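ChiX (Serratia marcescens, PDB 5OPZ) is a zinc-dependent L-Ala D-Glu endopeptidase that cleaves peptide stems of peptidoglycan and is required for chitinase secretion. Local coordinates at the zinc ion site. Residues are numbered along the deposited sequence; one frame, centred on the assembly and turned at random.

The zinc ion site. Residues 49, 51, 72, 78-79, 127, 129. With ZN (zinc ion), chain B.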
loop_
_atom_site.group_PDB
_atom_site.type_symbol
_atom_site.label_atom_id
_atom_site.label_comp_id
_atom_site.label_asym_id
_atom_site.label_seq_id
_atom_site.Cartn_x
_atom_site.Cartn_y
_atom_site.Cartn_z
ATOM N N GLY A 49 -5.874 -4.529 -1.141
ATOM C CA GLY A 49 -6.505 -3.542 -0.245
ATOM C C GLY A 49 -7.305 -4.308 0.779
ATOM O O GLY A 49 -6.731 -4.825 1.744
ATOM N N ARG A 51 -9.026 -7.356 2.419
ATOM C CA ARG A 51 -8.728 -8.769 2.514
ATOM C C ARG A 51 -9.936 -9.432 3.158
ATOM O O ARG A 51 -10.530 -8.877 4.063
ATOM C CB ARG A 51 -7.481 -8.954 3.371
ATOM C CG ARG A 51 -7.007 -10.391 3.553
ATOM C CD ARG A 51 -5.810 -10.434 4.480
ATOM N NE ARG A 51 -4.624 -9.863 3.843
ATOM C CZ ARG A 51 -3.548 -9.428 4.500
ATOM N NH1 ARG A 51 -3.478 -9.449 5.821
ATOM N NH2 ARG A 51 -2.528 -8.946 3.823
ATOM N N HIS A 72 -6.189 -4.812 7.117
ATOM C CA HIS A 72 -6.730 -5.042 5.796
ATOM C C HIS A 72 -8.183 -5.452 5.761
ATOM O O HIS A 72 -8.836 -5.257 4.748
ATOM C CB HIS A 72 -5.950 -6.126 5.057
ATOM C CG HIS A 72 -4.602 -5.717 4.549
ATOM N ND1 HIS A 72 -4.416 -5.132 3.315
ATOM C CD2 HIS A 72 -3.357 -5.848 5.079
ATOM C CE1 HIS A 72 -3.139 -4.894 3.107
ATOM N NE2 HIS A 72 -2.471 -5.330 4.154
ATOM N N VAL A 78 -3.234 -1.089 2.730
ATOM C CA VAL A 78 -2.925 -1.547 1.379
ATOM C C VAL A 78 -1.528 -2.148 1.379
ATOM O O VAL A 78 -0.649 -1.700 2.127
ATOM C CB VAL A 78 -3.006 -0.415 0.325
ATOM C CG1 VAL A 78 -4.434 0.116 0.247
ATOM C CG2 VAL A 78 -2.044 0.696 0.632
ATOM N N ASP A 79 -1.344 -3.135 0.494
ATOM C CA ASP A 79 -0.017 -3.576 0.059
ATOM C C ASP A 79 0.193 -3.114 -1.373
ATOM O O ASP A 79 -0.661 -3.341 -2.202
ATOM C CB ASP A 79 0.073 -5.084 0.161
ATOM C CG ASP A 79 0.096 -5.606 1.570
ATOM O OD1 ASP A 79 0.170 -4.853 2.530
ATOM O OD2 ASP A 79 0.038 -6.822 1.743
ATOM N N HIS A 127 3.575 -2.727 2.788
ATOM C CA HIS A 127 2.434 -2.457 3.632
ATOM C C HIS A 127 2.361 -1.041 4.090
ATOM O O HIS A 127 3.316 -0.506 4.631
ATOM C CB HIS A 127 2.520 -3.404 4.832
ATOM C CG HIS A 127 1.357 -3.314 5.780
ATOM N ND1 HIS A 127 0.185 -4.004 5.603
ATOM C CD2 HIS A 127 1.132 -2.469 6.801
ATOM C CE1 HIS A 127 -0.677 -3.687 6.540
ATOM N NE2 HIS A 127 -0.132 -2.728 7.257
ATOM N N GLN A 129 -0.643 1.544 6.286
ATOM C CA GLN A 129 -1.938 1.518 6.991
ATOM C C GLN A 129 -2.211 2.834 7.671
ATOM O O GLN A 129 -1.309 3.540 8.097
ATOM C CB GLN A 129 -2.045 0.362 8.001
ATOM C CG GLN A 129 -1.047 0.462 9.140
ATOM C CD GLN A 129 -1.134 -0.687 10.061
ATOM O OE1 GLN A 129 -1.141 -1.842 9.650
ATOM N NE2 GLN A 129 -1.273 -0.392 11.351
HETATM ZN ZN ZN B . -0.368 -5.515 4.331
#
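In ChiX a zinc ion is held by the HxxxxxxD motif and downstream histidine typical of LAS-type peptidoglycan peptidases. His72 comes from a loop, Asp79 from strand 77-82 and His127 from the start of strand 127-130. The two imidazoles use opposite nitrogens: His72 points its outer NE2 at the ion, 2.1 Å from ZN, whereas His127, with CG anti to its backbone N (chi1 -177°), turns the inner ND1 to it. Asp79 approaches with one carboxylate oxygen, OD1 lying 2.0 Å from ZN; OD2 stays at 2.9 Å, a loose contact at most. Angles of 99 to 105° between the ligands describe three corners of a roughly tetrahedral shell, to which further ligands such as water may belong.

A second shell fixes how each ring is rotated. His72 ND1 donates a nearly straight hydrogen bond of 2.8 Å to the Gly49 carbonyl O, almost in the imidazole plane. On the far side of the other ring, His127 NE2 gives its N-H to a lone pair of the Gln129 side-chain oxygen OE1 (2.7 Å), so both histidines probably coordinate as neutral tautomers. Arg51, bent at chi3, lays its guanidinium over a face of His72 near the rim; its NH2 forms a long salt bridge of 3.9 Å to Asp79 OD2. The site is the catalytic centre, where zinc probably activates water to attack the L-Ala D-Glu bond, with Arg51 perhaps helping to stabilise developing charge.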